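Local atomic coordinates of protein FimX (PDB entry 3HV8), a protein that contains an EAL domain, a barrel of strands wrapped in helices, and holds the ligand C2E in a pocket of that domain. Residues Asn90-Leu95 and Gly126-Ala131; Ser115-Gly120 and Leu152-Gln157; Gly120-Leu125 and Ala163-Gln168; Ser138-Ile143 and Val189-Ile194. All coordinates share one frame; numbering follows the deposited sequence.

Interaction 1 of 4, residues Asn90-Leu95 and Gly126-Ala131; sequences NSIKLL and GVALKA
Ile92 carries this contact on one side, and Ala128 and Leu129 carry it on the other. The apolar part is made of three side chains. CD1 of Ile92 lies 3.9 Å from CD2 of Leu129. The same CD1 is 4.1 Å from CB of Ala128, so one methyl touches both residues. CG1 of Ile92 adds a further touch, 4.1 Å from Leu129 CD2. The torsions of Ile92 explain this reach. Its CG1 swings to the backbone N side, opposite the carbonyl carbon (chi1 -75°). The chain then runs on extended (chi2 167°), which carries CD1 out to the second helix. Leu129 starts the other way. Its CB points away from helix 80-96, and only its far end turns back, so that CD2 does the touching. The Ile92 and Leu129 side chains cross at about a right angle. Ala128 points toward Ile92 with its single methyl. The backbones come close here, with CA of Ile92 7.2 Å from CA of Leu129.

The polar groups work within each helix. Leu95 N bonds to Ser91 O at 2.9 Å, and Ala131 N bonds to Val127 O at 3.0 Å. Ser91 OG bonds to Val87 O, also in its own helix, and Lys93 forms a salt bridge with Glu97.

Leu139 of strand 139-144 touches both Ile92 and Leu129 and closes the apolar group on the sheet side. The contact therefore joins two outer helices of the barrel by hydrocarbon alone. It depends on close fit and burial, and it has no directional bond to fix the pairing.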
loop_
_atom_site.group_PDB
_atom_site.type_symbol
_atom_site.label_atom_id
_atom_site.label_comp_id
_atom_site.label_asym_id
_atom_site.label_seq_id
_atom_site.Cartn_x
_atom_site.Cartn_y
_atom_site.Cartn_z
ATOM N N ASN A 90 -12.946 -5.484 -5.133
ATOM C CA ASN A 90 -12.773 -6.780 -4.507
ATOM C C ASN A 90 -12.222 -6.698 -3.095
ATOM O O ASN A 90 -12.569 -7.499 -2.237
ATOM C CB ASN A 90 -11.959 -7.694 -5.408
ATOM C CG ASN A 90 -12.784 -8.210 -6.549
ATOM O OD1 ASN A 90 -12.696 -7.720 -7.686
ATOM N ND2 ASN A 90 -13.664 -9.146 -6.239
ATOM N N SER A 91 -11.390 -5.701 -2.843
ATOM C CA SER A 91 -10.899 -5.489 -1.490
ATOM C C SER A 91 -12.063 -5.148 -0.578
ATOM O O SER A 91 -12.177 -5.701 0.526
ATOM C CB SER A 91 -9.873 -4.363 -1.472
ATOM O OG SER A 91 -8.689 -4.804 -2.113
ATOM N N ILE A 92 -12.931 -4.247 -1.037
ATOM C CA ILE A 92 -14.109 -3.833 -0.273
ATOM C C ILE A 92 -14.974 -5.045 0.052
ATOM O O ILE A 92 -15.448 -5.202 1.177
ATOM C CB ILE A 92 -14.954 -2.800 -1.063
ATOM C CG1 ILE A 92 -14.274 -1.434 -1.040
ATOM C CG2 ILE A 92 -16.380 -2.727 -0.494
ATOM C CD1 ILE A 92 -14.843 -0.430 -2.016
ATOM N N LYS A 93 -15.160 -5.911 -0.935
ATOM C CA LYS A 93 -15.964 -7.117 -0.758
ATOM C C LYS A 93 -15.354 -8.113 0.236
ATOM O O LYS A 93 -15.996 -8.469 1.227
ATOM C CB LYS A 93 -16.193 -7.799 -2.102
ATOM C CG LYS A 93 -17.153 -8.974 -2.039
ATOM C CD LYS A 93 -17.443 -9.523 -3.421
ATOM C CE LYS A 93 -18.363 -10.731 -3.339
ATOM N NZ LYS A 93 -17.845 -11.743 -2.379
ATOM N N LEU A 94 -14.128 -8.566 -0.038
ATOM C CA LEU A 94 -13.444 -9.549 0.808
ATOM C C LEU A 94 -13.319 -9.029 2.226
ATOM O O LEU A 94 -13.340 -9.801 3.195
ATOM C CB LEU A 94 -12.048 -9.873 0.264
ATOM C CG LEU A 94 -11.961 -11.001 -0.762
ATOM C CD1 LEU A 94 -10.606 -10.983 -1.452
ATOM C CD2 LEU A 94 -12.218 -12.347 -0.097
ATOM N N LEU A 95 -13.175 -7.716 2.343
ATOM C CA LEU A 95 -13.077 -7.078 3.639
ATOM C C LEU A 95 -14.399 -7.278 4.349
ATOM O O LEU A 95 -14.448 -7.867 5.426
ATOM C CB LEU A 95 -12.762 -5.588 3.491
ATOM C CG LEU A 95 -12.187 -4.831 4.693
ATOM C CD1 LEU A 95 -11.201 -5.686 5.484
ATOM C CD2 LEU A 95 -11.530 -3.537 4.238
ATOM N N GLY A 126 -16.973 6.672 -3.288
ATOM C CA GLY A 126 -18.042 7.040 -2.379
ATOM C C GLY A 126 -19.227 6.103 -2.507
ATOM O O GLY A 126 -19.738 5.586 -1.510
ATOM N N VAL A 127 -19.660 5.863 -3.740
ATOM C CA VAL A 127 -20.803 4.977 -3.958
ATOM C C VAL A 127 -20.469 3.510 -3.692
ATOM O O VAL A 127 -21.298 2.762 -3.189
ATOM C CB VAL A 127 -21.402 5.148 -5.368
ATOM C CG1 VAL A 127 -22.350 3.992 -5.693
ATOM C CG2 VAL A 127 -22.115 6.482 -5.464
ATOM N N ALA A 128 -19.240 3.104 -4.007
ATOM C CA ALA A 128 -18.818 1.728 -3.798
ATOM C C ALA A 128 -18.747 1.350 -2.311
ATOM O O ALA A 128 -19.090 0.230 -1.922
ATOM C CB ALA A 128 -17.462 1.485 -4.485
ATOM N N LEU A 129 -18.303 2.296 -1.490
ATOM C CA LEU A 129 -18.247 2.080 -0.051
ATOM C C LEU A 129 -19.650 1.929 0.519
ATOM O O LEU A 129 -19.930 0.958 1.219
ATOM C CB LEU A 129 -17.494 3.219 0.635
ATOM C CG LEU A 129 -15.987 3.222 0.350
ATOM C CD1 LEU A 129 -15.345 4.507 0.835
ATOM C CD2 LEU A 129 -15.351 2.001 0.978
ATOM N N LYS A 130 -20.529 2.875 0.192
ATOM C CA LYS A 130 -21.916 2.844 0.668
ATOM C C LYS A 130 -22.627 1.541 0.297
ATOM O O LYS A 130 -23.330 0.957 1.118
ATOM C CB LYS A 130 -22.699 4.051 0.147
ATOM C CG LYS A 130 -22.191 5.395 0.657
ATOM C CD LYS A 130 -23.351 6.316 1.018
ATOM C CE LYS A 130 -22.877 7.652 1.585
ATOM N NZ LYS A 130 -22.818 8.720 0.547
ATOM N N ALA A 131 -22.433 1.083 -0.936
ATOM C CA ALA A 131 -23.068 -0.149 -1.398
ATOM C C ALA A 131 -22.702 -1.393 -0.580
ATOM O O ALA A 131 -23.500 -2.324 -0.464
ATOM C CB ALA A 131 -22.767 -0.377 -2.878
#

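Interaction 2 of 4, residues Ser115-Gly120 and Leu152-Gln157; sequences SLQDPG and LKQAKQ
Gln154 packs against Leu116 and Gln117 near the start of helix 152-164. Ahead of it in the segment, Leu152 points away from residues 115-120 and packs on His186 and Leu187. Gln154 comes next and points toward the first segment. Its CB sits 3.6 Å from the backbone O of Leu116. Beyond CG its chain bends (chi2 99°), and the amide group as a whole comes near the side chain of Gln117. That side chain is extended beyond CG. The two amide planes stand 74° apart, so they do not stack. The backbone O of Gln154 faces a water at 2.9 Å, and the same water lies 2.8 Å from Leu116 O. The water has more acceptors in reach than protons to give, so the bridge may be shared with others. The Ala155 side chain touches Leu187.

On the facing segment, Gly120 N bonds to Asp118 OD2 at 2.9 Å, from above the carboxylate plane. This is a capping bond at the turn into helix 121-132. Asp118 OD1 forms a salt bridge with Arg85 of helix 80-96. The contact thus sets the turn between helices 113-116 and 121-132 against the first turns of helix 152-164.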
loop_
_atom_site.group_PDB
_atom_site.type_symbol
_atom_site.label_atom_id
_atom_site.label_comp_id
_atom_site.label_asym_id
_atom_site.label_seq_id
_atom_site.Cartn_x
_atom_site.Cartn_y
_atom_site.Cartn_z
ATOM N N SER A 115 -4.865 6.410 -11.438
ATOM C CA SER A 115 -5.966 6.655 -10.513
ATOM C C SER A 115 -5.811 7.988 -9.775
ATOM O O SER A 115 -6.803 8.644 -9.468
ATOM C CB SER A 115 -6.149 5.491 -9.539
ATOM O OG SER A 115 -6.670 4.359 -10.220
ATOM N N LEU A 116 -4.578 8.403 -9.498
ATOM C CA LEU A 116 -4.376 9.712 -8.871
ATOM C C LEU A 116 -4.977 10.805 -9.731
ATOM O O LEU A 116 -5.570 11.759 -9.226
ATOM C CB LEU A 116 -2.894 10.015 -8.682
ATOM C CG LEU A 116 -2.161 9.183 -7.650
ATOM C CD1 LEU A 116 -0.693 9.593 -7.584
ATOM C CD2 LEU A 116 -2.825 9.344 -6.289
ATOM N N GLN A 117 -4.807 10.661 -11.038
ATOM C CA GLN A 117 -5.248 11.690 -11.972
ATOM C C GLN A 117 -6.719 11.593 -12.389
ATOM O O GLN A 117 -7.199 12.395 -13.191
ATOM C CB GLN A 117 -4.364 11.639 -13.217
ATOM C CG GLN A 117 -2.907 11.923 -12.927
ATOM C CD GLN A 117 -2.057 11.820 -14.171
ATOM O OE1 GLN A 117 -1.658 10.727 -14.569
ATOM N NE2 GLN A 117 -1.777 12.960 -14.797
ATOM N N ASP A 118 -7.432 10.608 -11.852
ATOM C CA ASP A 118 -8.781 10.268 -12.316
ATOM C C ASP A 118 -9.815 11.001 -11.471
ATOM O O ASP A 118 -10.039 10.642 -10.324
ATOM C CB ASP A 118 -8.960 8.753 -12.183
ATOM C CG ASP A 118 -10.294 8.253 -12.708
ATOM O OD1 ASP A 118 -10.495 7.014 -12.684
ATOM O OD2 ASP A 118 -11.139 9.071 -13.139
ATOM N N PRO A 119 -10.457 12.039 -12.037
ATOM C CA PRO A 119 -11.454 12.805 -11.278
ATOM C C PRO A 119 -12.686 11.967 -10.938
ATOM O O PRO A 119 -13.490 12.357 -10.097
ATOM C CB PRO A 119 -11.834 13.922 -12.257
ATOM C CG PRO A 119 -11.539 13.335 -13.602
ATOM C CD PRO A 119 -10.251 12.612 -13.377
ATOM N N GLY A 120 -12.836 10.811 -11.576
ATOM C CA GLY A 120 -13.970 9.952 -11.287
ATOM C C GLY A 120 -13.777 8.995 -10.119
ATOM O O GLY A 120 -14.722 8.349 -9.675
ATOM N N LEU A 152 1.655 16.037 -7.348
ATOM C CA LEU A 152 1.409 16.565 -6.009
ATOM C C LEU A 152 0.027 17.193 -5.865
ATOM O O LEU A 152 -0.683 16.912 -4.907
ATOM C CB LEU A 152 2.497 17.559 -5.639
ATOM C CG LEU A 152 2.458 18.065 -4.203
ATOM C CD1 LEU A 152 2.826 16.950 -3.244
ATOM C CD2 LEU A 152 3.409 19.245 -4.048
ATOM N N LYS A 153 -0.371 18.034 -6.813
ATOM C CA LYS A 153 -1.694 18.652 -6.726
ATOM C C LYS A 153 -2.809 17.609 -6.727
ATOM O O LYS A 153 -3.746 17.678 -5.927
ATOM C CB LYS A 153 -1.894 19.686 -7.838
ATOM C CG LYS A 153 -1.127 20.977 -7.573
ATOM C CD LYS A 153 -1.472 22.089 -8.555
ATOM C CE LYS A 153 -0.463 23.230 -8.440
ATOM N NZ LYS A 153 -0.930 24.486 -9.098
ATOM N N GLN A 154 -2.692 16.598 -7.586
ATOM C CA GLN A 154 -3.706 15.554 -7.635
ATOM C C GLN A 154 -3.715 14.673 -6.388
ATOM O O GLN A 154 -4.772 14.257 -5.923
ATOM C CB GLN A 154 -3.509 14.692 -8.871
ATOM C CG GLN A 154 -3.616 15.492 -10.140
ATOM C CD GLN A 154 -2.258 15.870 -10.712
ATOM O OE1 GLN A 154 -1.352 16.333 -10.003
ATOM N NE2 GLN A 154 -2.111 15.668 -12.013
ATOM N N ALA A 155 -2.532 14.422 -5.834
ATOM C CA ALA A 155 -2.438 13.625 -4.621
ATOM C C ALA A 155 -3.014 14.393 -3.425
ATOM O O ALA A 155 -3.668 13.804 -2.544
ATOM C CB ALA A 155 -0.983 13.222 -4.363
ATOM N N LYS A 156 -2.778 15.707 -3.402
ATOM C CA LYS A 156 -3.389 16.566 -2.392
ATOM C C LYS A 156 -4.909 16.471 -2.454
ATOM O O LYS A 156 -5.582 16.244 -1.452
ATOM C CB LYS A 156 -2.936 18.007 -2.603
ATOM C CG LYS A 156 -3.679 19.008 -1.726
ATOM C CD LYS A 156 -3.112 20.412 -1.907
ATOM C CE LYS A 156 -3.880 21.415 -1.060
ATOM N NZ LYS A 156 -3.182 22.722 -0.971
ATOM N N GLN A 157 -5.455 16.642 -3.650
ATOM C CA GLN A 157 -6.899 16.603 -3.802
ATOM C C GLN A 157 -7.471 15.229 -3.470
ATOM O O GLN A 157 -8.486 15.110 -2.795
ATOM C CB GLN A 157 -7.285 16.998 -5.233
ATOM C CG GLN A 157 -6.949 18.445 -5.557
ATOM C CD GLN A 157 -7.048 18.760 -7.041
ATOM O OE1 GLN A 157 -7.032 17.861 -7.884
ATOM N NE2 GLN A 157 -7.133 20.047 -7.367
HETATM O O HOH W 1 -7.028 13.547 -7.571
#

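Interaction 3 of 4, residues Gly120-Leu125 and Ala163-Gln168; sequences GLLPWL and ATLHCQ
Leu125, which packs on Leu165 and Cys167, gives its N to Leu121 O at 2.8 Å. This backbone bond belongs to helix 121-132. At the other segment, His166 N bonds to Ala163 O at 3.0 Å. With Cys167 N bonded to Leu162 O, this makes a Schellman motif that ends helix 152-164. His166 is its C-prime residue, with positive phi, and Thr164 O lies over one face of its ring.

Leu165 starts out toward helix 121-132, and its CD1 does the touching. It is 4.1 Å from CD2 of Leu125 and 4.2 Å from CD2 of Leu122. It also comes within 3.9 Å of the backbone O of Leu122. Leu125 has CG anti to the backbone N (chi1 177°), which brings its CD2 near Leu165 CD1 and, more loosely, Cys167 SG at 4.5 Å.

Further in, Phe141 of strand 139-144 touches both Leu125 and Cys167. The helix end turns the chain toward strand 168-174 and leaves Leu165 packed against helix 121-132. Hydrogen bonds shape each segment. The two meet mainly through leucine methyls, with the sulfur at the outer limit of contact, so packing and not directional bonding joins them.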
loop_
_atom_site.group_PDB
_atom_site.type_symbol
_atom_site.label_atom_id
_atom_site.label_comp_id
_atom_site.label_asym_id
_atom_site.label_seq_id
_atom_site.Cartn_x
_atom_site.Cartn_y
_atom_site.Cartn_z
ATOM N N GLY A 120 -12.836 10.811 -11.576
ATOM C CA GLY A 120 -13.970 9.952 -11.287
ATOM C C GLY A 120 -13.777 8.995 -10.119
ATOM O O GLY A 120 -14.722 8.349 -9.675
ATOM N N LEU A 121 -12.546 8.900 -9.618
ATOM C CA LEU A 121 -12.251 7.916 -8.590
ATOM C C LEU A 121 -13.025 8.188 -7.297
ATOM O O LEU A 121 -13.684 7.297 -6.761
ATOM C CB LEU A 121 -10.741 7.840 -8.326
ATOM C CG LEU A 121 -10.355 6.938 -7.143
ATOM C CD1 LEU A 121 -10.770 5.496 -7.378
ATOM C CD2 LEU A 121 -8.856 7.030 -6.839
ATOM N N LEU A 122 -12.941 9.419 -6.801
ATOM C CA LEU A 122 -13.613 9.766 -5.550
ATOM C C LEU A 122 -15.133 9.571 -5.599
ATOM O O LEU A 122 -15.695 8.913 -4.724
ATOM C CB LEU A 122 -13.258 11.190 -5.107
ATOM C CG LEU A 122 -11.862 11.413 -4.522
ATOM C CD1 LEU A 122 -11.624 12.901 -4.323
ATOM C CD2 LEU A 122 -11.703 10.660 -3.214
ATOM N N PRO A 123 -15.807 10.140 -6.620
ATOM C CA PRO A 123 -17.254 9.920 -6.717
ATOM C C PRO A 123 -17.595 8.429 -6.743
ATOM O O PRO A 123 -18.520 8.000 -6.058
ATOM C CB PRO A 123 -17.625 10.577 -8.056
ATOM C CG PRO A 123 -16.587 11.600 -8.282
ATOM C CD PRO A 123 -15.314 11.019 -7.694
ATOM N N TRP A 124 -16.844 7.640 -7.509
ATOM C CA TRP A 124 -17.112 6.210 -7.588
ATOM C C TRP A 124 -16.851 5.501 -6.260
ATOM O O TRP A 124 -17.622 4.650 -5.836
ATOM C CB TRP A 124 -16.277 5.569 -8.702
ATOM C CG TRP A 124 -16.336 4.060 -8.691
ATOM C CD1 TRP A 124 -17.285 3.275 -9.282
ATOM C CD2 TRP A 124 -15.408 3.157 -8.057
ATOM N NE1 TRP A 124 -17.010 1.947 -9.054
ATOM C CE2 TRP A 124 -15.866 1.846 -8.306
ATOM C CE3 TRP A 124 -14.242 3.334 -7.300
ATOM C CZ2 TRP A 124 -15.202 0.712 -7.829
ATOM C CZ3 TRP A 124 -13.584 2.211 -6.826
ATOM C CH2 TRP A 124 -14.063 0.916 -7.087
ATOM N N LEU A 125 -15.742 5.852 -5.609
ATOM C CA LEU A 125 -15.387 5.194 -4.361
ATOM C C LEU A 125 -16.464 5.445 -3.308
ATOM O O LEU A 125 -16.828 4.544 -2.567
ATOM C CB LEU A 125 -14.017 5.681 -3.869
ATOM C CG LEU A 125 -13.490 5.154 -2.537
ATOM C CD1 LEU A 125 -13.346 3.645 -2.552
ATOM C CD2 LEU A 125 -12.150 5.823 -2.233
ATOM N N ALA A 163 -10.143 11.614 3.037
ATOM C CA ALA A 163 -10.413 11.952 4.433
ATOM C C ALA A 163 -11.901 12.237 4.614
ATOM O O ALA A 163 -12.508 11.819 5.596
ATOM C CB ALA A 163 -9.561 13.139 4.882
ATOM N N THR A 164 -12.478 12.939 3.647
ATOM C CA THR A 164 -13.904 13.237 3.683
ATOM C C THR A 164 -14.722 11.941 3.712
ATOM O O THR A 164 -15.726 11.858 4.414
ATOM C CB THR A 164 -14.309 14.148 2.503
ATOM O OG1 THR A 164 -13.603 15.391 2.600
ATOM C CG2 THR A 164 -15.810 14.422 2.508
ATOM N N LEU A 165 -14.270 10.924 2.970
ATOM C CA LEU A 165 -14.913 9.608 2.927
ATOM C C LEU A 165 -14.492 8.649 4.055
ATOM O O LEU A 165 -14.825 7.455 4.009
ATOM C CB LEU A 165 -14.611 8.911 1.593
ATOM C CG LEU A 165 -15.196 9.474 0.307
ATOM C CD1 LEU A 165 -14.648 8.760 -0.927
ATOM C CD2 LEU A 165 -16.708 9.366 0.341
ATOM N N HIS A 166 -13.752 9.151 5.041
ATOM C CA HIS A 166 -13.306 8.333 6.178
ATOM C C HIS A 166 -12.463 7.123 5.760
ATOM O O HIS A 166 -12.547 6.032 6.337
ATOM C CB HIS A 166 -14.495 7.908 7.040
ATOM C CG HIS A 166 -15.458 9.020 7.305
ATOM N ND1 HIS A 166 -16.761 8.999 6.858
ATOM C CD2 HIS A 166 -15.294 10.204 7.940
ATOM C CE1 HIS A 166 -17.364 10.116 7.222
ATOM N NE2 HIS A 166 -16.496 10.865 7.880
ATOM N N CYS A 167 -11.680 7.326 4.714
ATOM C CA CYS A 167 -10.616 6.401 4.386
ATOM C C CYS A 167 -9.328 7.030 4.849
ATOM O O CYS A 167 -9.276 8.229 5.144
ATOM C CB CYS A 167 -10.554 6.144 2.883
ATOM S SG CYS A 167 -12.038 5.359 2.228
ATOM N N GLN A 168 -8.279 6.228 4.916
ATOM C CA GLN A 168 -6.965 6.740 5.252
ATOM C C GLN A 168 -6.032 6.629 4.058
ATOM O O GLN A 168 -6.402 6.073 3.018
ATOM C CB GLN A 168 -6.401 5.939 6.422
ATOM C CG GLN A 168 -7.095 6.257 7.750
ATOM C CD GLN A 168 -6.629 5.343 8.864
ATOM O OE1 GLN A 168 -6.650 4.133 8.724
ATOM N NE2 GLN A 168 -6.230 5.926 9.985
#

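Interaction 4 of 4, residues Ser138-Ile143 and Val189-Ile194; sequences SLVFQI and VQFIKI
Val140 and Phe191 form the apolar first shell of this contact. CG1 of Val140 is 3.8 Å from CD2 of Phe191, and CG2 of Val140 is 3.9 Å from CE2 of Phe191. The two methyls thus lie near adjacent ring atoms. CG1 approaches the ring obliquely, and the two side chains cross at about a right angle. Val140 CG1 is anti to the backbone N (chi1 -174°), which puts both branches within reach of the ring. The other pair is Gln142 and Lys193. Their extended side chains converge, with Gln142 OE1 4.1 Å from Lys193 CD. A water lies 2.9 Å from Lys193 NZ and accepts from it. Its link to Gln142 OE1 is too short to trust, and Gln142 has two modelled conformers.

The second shell positions these groups. Lys193 NZ forms a salt bridge with Glu52 OE1 and a hydrogen bond with Gln248 OE1. In the conformer described, the Gln142 amide nitrogen bonds to Glu52 OE2, so Glu52 bonds to both residues. Phe108 meets the Phe191 ring edge-to-face. The Lys193 side chain lies about 5 Å from the bound C2E, so this buried contact borders the ligand.

Strands 139-144 and 191-194 belong to the EAL-domain barrel. Strand 168-174 runs between them, parallel to both, and the four side chains meet across it. Strand 105-110 flanks strand 139-144 on its other side, and helix 205-220 packs on Ile192 and Ile194.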
loop_
_atom_site.group_PDB
_atom_site.type_symbol
_atom_site.label_atom_id
_atom_site.label_comp_id
_atom_site.label_asym_id
_atom_site.label_seq_id
_atom_site.Cartn_x
_atom_site.Cartn_y
_atom_site.Cartn_z
ATOM N N SER A 138 -11.600 1.593 7.215
ATOM C CA SER A 138 -11.407 0.199 6.834
ATOM C C SER A 138 -10.322 0.087 5.775
ATOM O O SER A 138 -9.611 -0.913 5.710
ATOM C CB SER A 138 -12.701 -0.392 6.279
ATOM O OG SER A 138 -13.631 -0.651 7.313
ATOM N N LEU A 139 -10.220 1.116 4.942
ATOM C CA LEU A 139 -9.287 1.136 3.823
ATOM C C LEU A 139 -8.216 2.199 3.991
ATOM O O LEU A 139 -8.509 3.334 4.380
ATOM C CB LEU A 139 -10.032 1.450 2.528
ATOM C CG LEU A 139 -10.413 0.331 1.558
ATOM C CD1 LEU A 139 -10.524 -1.028 2.232
ATOM C CD2 LEU A 139 -11.692 0.691 0.786
ATOM N N VAL A 140 -6.983 1.838 3.653
ATOM C CA VAL A 140 -5.879 2.778 3.569
ATOM C C VAL A 140 -5.333 2.732 2.156
ATOM O O VAL A 140 -4.887 1.663 1.703
ATOM C CB VAL A 140 -4.718 2.374 4.520
ATOM C CG1 VAL A 140 -3.658 3.463 4.513
ATOM C CG2 VAL A 140 -5.226 2.087 5.941
ATOM N N PHE A 141 -5.355 3.855 1.450
ATOM C CA PHE A 141 -4.844 3.895 0.073
ATOM C C PHE A 141 -3.381 4.284 0.034
ATOM O O PHE A 141 -2.973 5.257 0.686
ATOM C CB PHE A 141 -5.694 4.832 -0.788
ATOM C CG PHE A 141 -7.059 4.292 -1.032
ATOM C CD1 PHE A 141 -7.264 3.363 -2.036
ATOM C CD2 PHE A 141 -8.111 4.621 -0.191
ATOM C CE1 PHE A 141 -8.519 2.802 -2.238
ATOM C CE2 PHE A 141 -9.366 4.079 -0.393
ATOM C CZ PHE A 141 -9.569 3.161 -1.418
ATOM N N GLN A 142 -2.586 3.483 -0.672
ATOM C CA GLN A 142 -1.153 3.700 -0.744
ATOM C C GLN A 142 -0.789 4.331 -2.061
ATOM O O GLN A 142 -1.232 3.886 -3.126
ATOM C CB GLN A 142 -0.400 2.374 -0.615
ATOM C CG GLN A 142 -0.772 1.580 0.601
ATOM C CD GLN A 142 0.087 0.344 0.778
ATOM O OE1 GLN A 142 0.820 0.229 1.759
ATOM N NE2 GLN A 142 0.003 -0.583 -0.172
ATOM N N ILE A 143 0.030 5.366 -1.970
ATOM C CA ILE A 143 0.579 6.039 -3.118
ATOM C C ILE A 143 2.102 6.003 -2.993
ATOM O O ILE A 143 2.634 6.263 -1.912
ATOM C CB ILE A 143 0.089 7.513 -3.089
ATOM C CG1 ILE A 143 -1.446 7.550 -3.039
ATOM C CG2 ILE A 143 0.649 8.298 -4.277
ATOM C CD1 ILE A 143 -2.052 8.923 -2.670
ATOM N N VAL A 189 -2.132 12.175 5.000
ATOM C CA VAL A 189 -1.718 10.787 5.138
ATOM C C VAL A 189 -1.408 10.494 6.595
ATOM O O VAL A 189 -0.925 11.358 7.335
ATOM C CB VAL A 189 -0.503 10.446 4.247
ATOM C CG1 VAL A 189 -0.834 10.630 2.766
ATOM C CG2 VAL A 189 0.695 11.288 4.633
ATOM N N GLN A 190 -1.702 9.272 7.008
ATOM C CA GLN A 190 -1.497 8.878 8.392
ATOM C C GLN A 190 -0.329 7.908 8.528
ATOM O O GLN A 190 0.290 7.840 9.595
ATOM C CB GLN A 190 -2.762 8.247 8.963
ATOM C CG GLN A 190 -3.967 9.199 9.022
ATOM C CD GLN A 190 -4.709 9.266 7.715
ATOM O OE1 GLN A 190 -4.557 8.399 6.856
ATOM N NE2 GLN A 190 -5.510 10.310 7.543
ATOM N N PHE A 191 -0.034 7.156 7.472
ATOM C CA PHE A 191 1.018 6.139 7.533
ATOM C C PHE A 191 2.099 6.470 6.525
ATOM O O PHE A 191 1.800 6.920 5.403
ATOM C CB PHE A 191 0.488 4.736 7.170
ATOM C CG PHE A 191 -0.634 4.221 8.057
ATOM C CD1 PHE A 191 -0.372 3.355 9.117
ATOM C CD2 PHE A 191 -1.958 4.520 7.764
ATOM C CE1 PHE A 191 -1.422 2.857 9.902
ATOM C CE2 PHE A 191 -2.999 4.025 8.534
ATOM C CZ PHE A 191 -2.738 3.186 9.602
ATOM N N ILE A 192 3.350 6.184 6.874
ATOM C CA ILE A 192 4.455 6.345 5.937
ATOM C C ILE A 192 5.271 5.066 5.938
ATOM O O ILE A 192 5.795 4.643 6.995
ATOM C CB ILE A 192 5.366 7.534 6.313
ATOM C CG1 ILE A 192 4.597 8.866 6.292
ATOM C CG2 ILE A 192 6.566 7.588 5.387
ATOM C CD1 ILE A 192 4.142 9.305 4.873
ATOM N N LYS A 193 5.368 4.438 4.768
ATOM C CA LYS A 193 6.033 3.157 4.639
ATOM C C LYS A 193 7.345 3.449 3.957
ATOM O O LYS A 193 7.381 3.908 2.811
ATOM C CB LYS A 193 5.177 2.199 3.822
ATOM C CG LYS A 193 5.725 0.784 3.723
ATOM C CD LYS A 193 4.707 -0.105 3.023
ATOM C CE LYS A 193 5.093 -1.546 3.178
ATOM N NZ LYS A 193 4.162 -2.409 2.396
ATOM N N ILE A 194 8.443 3.226 4.672
ATOM C CA ILE A 194 9.738 3.604 4.135
ATOM C C ILE A 194 10.256 2.585 3.123
ATOM O O ILE A 194 9.865 1.415 3.135
ATOM C CB ILE A 194 10.783 3.871 5.249
ATOM C CG1 ILE A 194 11.229 2.569 5.918
ATOM C CG2 ILE A 194 10.240 4.888 6.270
ATOM C CD1 ILE A 194 12.446 2.763 6.826
HETATM O O HOH W 2 1.437 -1.677 3.197
#

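How the interactions relate
Interactions 1, 2 and 3 lie in the helical layer, and interaction 4 lies in the sheet, its centre about 6 Å from the chain centre. The centres of interactions 1 and 3 are about 11 Å apart, as are those of 2 and 3. Interactions 1 and 2 have centres about 20 Å apart and do not touch. Helix 121-132 serves interactions 1 and 3, and helix 152-164 serves 2 and 3. Interactions 2 and 3 share Gly120. Along the chain the segments of 1, 2 and 3 alternate, while interaction 1 closes before 4 opens. Residue Gln168 joins 3 to 4 by probable backbone bonds to strand 139-144. The contacts thus link outer helices to the strands beside C2E.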